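Local atomic coordinates of ABC transporter, periplasmic solute-binding protein (Rhizobium meliloti, PDB entry 4WED), a protein that probably captures a solute in the periplasm, perhaps a peptide or a nickel complex as in its family, and delivers it to an ABC transporter. Residues I300-S306 with A489-Y493; A295-D301 with V336-A342. All coordinates share one frame; numbering follows the deposited sequence.

Contact 1: I300-S306 with A489-Y493; sequences IDRAAIS and APLVY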
# COMPACT_ATOMS: atom_id res chain seq x y z
N ILE A 300 1.73 20.88 -15.15
CA ILE A 300 0.59 20.39 -14.39
C ILE A 300 0.66 20.96 -12.98
O ILE A 300 1.78 21.17 -12.45
CB ILE A 300 0.64 18.86 -14.35
CG1 ILE A 300 0.16 18.32 -15.70
CG2 ILE A 300 -0.19 18.30 -13.21
CD1 ILE A 300 0.44 16.83 -15.91
N ASP A 301 -0.52 21.20 -12.39
CA ASP A 301 -0.63 21.60 -10.98
C ASP A 301 -1.17 20.47 -10.08
O ASP A 301 -2.36 20.22 -10.02
CB ASP A 301 -1.49 22.84 -10.82
CG ASP A 301 -1.37 23.44 -9.44
OD1 ASP A 301 -1.58 22.75 -8.44
OD2 ASP A 301 -1.06 24.62 -9.35
N ARG A 302 -0.27 19.82 -9.37
CA ARG A 302 -0.63 18.72 -8.51
C ARG A 302 -1.55 19.19 -7.42
O ARG A 302 -2.47 18.50 -7.03
CB ARG A 302 0.63 18.08 -7.93
CG ARG A 302 1.34 17.18 -8.91
CD ARG A 302 2.83 17.41 -8.92
NE ARG A 302 3.49 16.47 -9.80
CZ ARG A 302 3.93 16.76 -11.02
NH1 ARG A 302 3.78 17.97 -11.50
NH2 ARG A 302 4.51 15.84 -11.75
N ALA A 303 -1.29 20.39 -6.92
CA ALA A 303 -2.10 21.00 -5.86
C ALA A 303 -3.56 21.17 -6.26
O ALA A 303 -4.44 21.01 -5.44
CB ALA A 303 -1.50 22.33 -5.45
N ALA A 304 -3.81 21.51 -7.52
CA ALA A 304 -5.16 21.62 -8.06
C ALA A 304 -5.76 20.22 -8.20
O ALA A 304 -6.95 20.01 -7.97
CB ALA A 304 -5.11 22.31 -9.41
N ILE A 305 -4.93 19.25 -8.57
CA ILE A 305 -5.39 17.84 -8.60
C ILE A 305 -5.89 17.46 -7.20
O ILE A 305 -6.94 16.83 -7.04
CB ILE A 305 -4.27 16.85 -8.95
CG1 ILE A 305 -3.55 17.24 -10.24
CG2 ILE A 305 -4.82 15.43 -9.06
CD1 ILE A 305 -4.17 16.70 -11.48
N SER A 306 -5.12 17.85 -6.19
CA SER A 306 -5.45 17.44 -4.84
C SER A 306 -6.72 18.10 -4.38
O SER A 306 -7.51 17.45 -3.70
CB SER A 306 -4.34 17.79 -3.89
OG SER A 306 -4.85 17.74 -2.57
N ALA A 489 5.48 10.70 -14.50
CA ALA A 489 5.03 11.94 -13.80
C ALA A 489 4.16 11.60 -12.57
O ALA A 489 2.99 11.45 -12.71
CB ALA A 489 4.29 12.89 -14.76
N PRO A 490 4.77 11.45 -11.38
CA PRO A 490 3.97 11.26 -10.17
C PRO A 490 3.14 12.49 -9.90
O PRO A 490 3.59 13.57 -10.09
CB PRO A 490 5.02 11.06 -9.07
CG PRO A 490 6.29 10.71 -9.78
CD PRO A 490 6.22 11.42 -11.10
N LEU A 491 1.88 12.32 -9.53
CA LEU A 491 0.99 13.46 -9.40
C LEU A 491 0.74 13.79 -7.93
O LEU A 491 1.29 14.74 -7.42
CB LEU A 491 -0.29 13.15 -10.16
CG LEU A 491 -0.06 12.95 -11.65
CD1 LEU A 491 -1.39 12.63 -12.30
CD2 LEU A 491 0.51 14.22 -12.24
N VAL A 492 0.02 12.93 -7.23
CA VAL A 492 -0.24 13.07 -5.81
C VAL A 492 -0.10 11.71 -5.09
O VAL A 492 -0.20 10.64 -5.72
CB VAL A 492 -1.66 13.59 -5.56
CG1 VAL A 492 -1.82 15.05 -6.02
CG2 VAL A 492 -2.65 12.69 -6.27
N TYR A 493 0.16 11.77 -3.79
CA TYR A 493 -0.03 10.66 -2.91
C TYR A 493 -1.50 10.61 -2.52
O TYR A 493 -2.16 11.63 -2.23
CB TYR A 493 0.90 10.78 -1.69
CG TYR A 493 2.36 10.99 -2.12
CD1 TYR A 493 2.96 10.10 -2.99
CD2 TYR A 493 3.10 12.09 -1.70
CE1 TYR A 493 4.25 10.27 -3.41
CE2 TYR A 493 4.42 12.29 -2.13
CZ TYR A 493 4.98 11.37 -2.99
OH TYR A 493 6.26 11.49 -3.45
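Arg302 lays its guanidinium beside strand 488-500, with Leu491 CD2 4.2 Å above one face and offset toward the rim. The group presents its NE side to a single acceptor: NE and NH2 both donate to Pro490 O, with Arg302 NE to Pro490 O at 2.9 Å and Arg302 NH2 to Pro490 O at 3.0 Å. That oxygen lies 15° out of the guanidinium plane, and NE meets it in the carbonyl plane. The side chain reaches it because CG stands beside the backbone N, opposite the carbonyl carbon (chi1 -78°), and the chain then bends at chi2. The third nitrogen, NH1, bonds to Ser297 O, so the arginine also ties the end of the preceding helix to the strand. A lysine in its place would probably cost Pro490 O or Ser297 O the donor that the arginine supplies, since one ammonium could hardly span both.

The axes of segments 302-306 and 489-493 cross at 40°, and the helix packs on the strand through aliphatic groups. Val492 CG1 reaches under its first turn, 3.7 Å from Arg302 O and 4.2 Å from Ile305 CB. Ile300 CG2 meets Leu491 CD2 at 4.3 Å; branched residues suit this buried layer of helix against sheet. Ile305 also packs on Ile381 of helix 378-392. Asp301, the N-cap, accepts from Ala304 N at OD1, 2.7 Å away.

The partners found for this buried arginine are thus backbone carbonyl oxygens, and its charge is probably balanced by their partial negative charges.

Contact 2: A295-D301 with V336-A342; sequences AVSIGID and VRDAAAA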
# COMPACT_ATOMS: atom_id res chain seq x y z
N ALA A 295 8.00 19.15 -19.65
CA ALA A 295 7.10 20.26 -19.76
C ALA A 295 5.72 19.82 -19.34
O ALA A 295 5.05 20.51 -18.59
CB ALA A 295 7.09 20.84 -21.18
N VAL A 296 5.29 18.67 -19.84
CA VAL A 296 4.01 18.15 -19.47
C VAL A 296 3.96 18.08 -17.96
O VAL A 296 3.06 18.63 -17.33
CB VAL A 296 3.75 16.77 -20.07
CG1 VAL A 296 2.57 16.11 -19.41
CG2 VAL A 296 3.51 16.91 -21.56
N SER A 297 4.99 17.52 -17.37
CA SER A 297 4.99 17.31 -15.96
C SER A 297 5.01 18.60 -15.10
O SER A 297 4.32 18.70 -14.07
CB SER A 297 6.17 16.42 -15.61
OG SER A 297 6.35 16.46 -14.23
N ILE A 298 5.82 19.58 -15.46
CA ILE A 298 5.81 20.83 -14.68
C ILE A 298 4.72 21.79 -15.11
O ILE A 298 4.46 22.77 -14.42
CB ILE A 298 7.13 21.59 -14.69
CG1 ILE A 298 7.43 22.15 -16.07
CG2 ILE A 298 8.26 20.74 -14.13
CD1 ILE A 298 8.60 23.08 -16.03
N GLY A 299 4.11 21.51 -16.25
CA GLY A 299 2.93 22.25 -16.72
C GLY A 299 1.66 21.92 -15.96
O GLY A 299 0.65 22.61 -16.07
N ILE A 300 1.73 20.88 -15.15
CA ILE A 300 0.59 20.39 -14.39
C ILE A 300 0.66 20.96 -12.98
O ILE A 300 1.78 21.17 -12.45
CB ILE A 300 0.64 18.86 -14.35
CG1 ILE A 300 0.16 18.32 -15.70
CG2 ILE A 300 -0.19 18.30 -13.21
CD1 ILE A 300 0.44 16.83 -15.91
N ASP A 301 -0.52 21.20 -12.39
CA ASP A 301 -0.63 21.60 -10.98
C ASP A 301 -1.17 20.47 -10.08
O ASP A 301 -2.36 20.22 -10.02
CB ASP A 301 -1.49 22.84 -10.82
CG ASP A 301 -1.37 23.44 -9.44
OD1 ASP A 301 -1.58 22.75 -8.44
OD2 ASP A 301 -1.06 24.62 -9.35
N VAL A 336 6.28 22.55 -8.51
CA VAL A 336 5.26 23.60 -8.48
C VAL A 336 4.92 24.03 -9.92
O VAL A 336 5.81 24.29 -10.71
CB VAL A 336 5.75 24.82 -7.63
CG1 VAL A 336 6.82 25.60 -8.37
CG2 VAL A 336 4.62 25.76 -7.26
N ARG A 337 3.64 24.10 -10.26
CA ARG A 337 3.25 24.45 -11.63
C ARG A 337 4.08 25.63 -12.16
O ARG A 337 4.12 26.70 -11.55
CB ARG A 337 1.74 24.77 -11.75
CG ARG A 337 1.25 24.62 -13.18
CD ARG A 337 -0.06 25.32 -13.58
NE ARG A 337 -1.02 25.70 -12.53
CZ ARG A 337 -2.17 26.35 -12.77
NH1 ARG A 337 -3.01 26.64 -11.79
NH2 ARG A 337 -2.49 26.70 -14.02
N ASP A 338 4.74 25.43 -13.30
CA ASP A 338 5.48 26.53 -13.92
C ASP A 338 5.19 26.64 -15.41
O ASP A 338 5.89 26.10 -16.24
CB ASP A 338 6.97 26.36 -13.62
CG ASP A 338 7.75 27.64 -13.76
OD1 ASP A 338 7.39 28.45 -14.64
OD2 ASP A 338 8.73 27.82 -13.01
N ALA A 339 4.14 27.35 -15.76
CA ALA A 339 3.73 27.47 -17.15
C ALA A 339 4.79 28.14 -17.98
O ALA A 339 4.91 27.83 -19.15
CB ALA A 339 2.44 28.24 -17.26
N ALA A 340 5.55 29.04 -17.40
CA ALA A 340 6.52 29.80 -18.18
C ALA A 340 7.70 28.90 -18.53
O ALA A 340 8.15 28.83 -19.68
CB ALA A 340 6.99 31.04 -17.43
N ALA A 341 8.20 28.19 -17.54
CA ALA A 341 9.25 27.21 -17.81
C ALA A 341 8.80 26.11 -18.80
O ALA A 341 9.56 25.72 -19.70
CB ALA A 341 9.73 26.61 -16.51
N ALA A 342 7.56 25.64 -18.68
CA ALA A 342 7.06 24.63 -19.60
C ALA A 342 7.03 25.10 -21.05
O ALA A 342 7.48 24.40 -21.97
CB ALA A 342 5.68 24.18 -19.15
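At the edge of the Arg337 guanidinium, in its plane, lies Asp301 OD2; the carboxylate is turned 77° against the guanidinium, so the two planes stand nearly upright to each other. The salt bridge is long and weak, with Arg337 NE 3.4 Å from Asp301 OD2, and the two side chains cross at about a right angle. It flanks a helix-to-helix junction in the periplasmic-binding-protein fold, where the C-terminal end of helix 290-299 meets the N-terminal end of helix 339-348. Arg337 gets there with CG opposite the backbone N and a bend at chi3, its CG passing 3.6 Å from Gly299 O. Its NH2 makes a further long, weak ion pair with Glu391.

The main polar link is between backbones: Asp338 N donates to Ile298 O over 2.9 Å, nearly straight at 171°. Arg337 CA adds a CA-H...O contact to the same oxygen. Helix 290-299 ends beside the start of helix 339-348, and the carbonyl of Ile298 finds its donor at the N-cap residue Asp338.

Beside this seam the packing is aliphatic and close. Ile298 carries CG1 between its backbone N and carbonyl carbon (chi1 67°), which sends CD1 to 3.7 Å from Ala341 CB. Ala295 CB and Ala342 CB meet at 4.2 Å, and Gly299 CA lies 4.1 Å from Ala342 CB. Alanine suits positions Ala295 and Ala342 because their small side chains let the two backbones come close, while Ile298 reaches both Ala341 CB, with CD1, and Ala342 CB, with CG1. At the start of the second helix, Asp338 OD1 caps Ala341 N over 3.0 Å, the amide approaching from above the carboxylate plane.

Contact 1 is wholly buried, a helix laid on the sheet; contact 2 lies farther from the centre of the chain and is only partly buried, joining two helix ends. They share Ile300 and Asp301, the bend between consecutive helices 290-299 and 302-310. The centres of the two contacts are about 11 Å apart. Ile300 turns toward the strand in contact 1 and away from the segment 336-342 in contact 2, whereas Asp301 has its cross-segment partner in contact 2 alone. Each contact has one arginine: the inner one is bonded to backbone oxygens, the outer one makes weak ion pairs with acids. Ala489 CB packing on Ser297 CB joins the two directly.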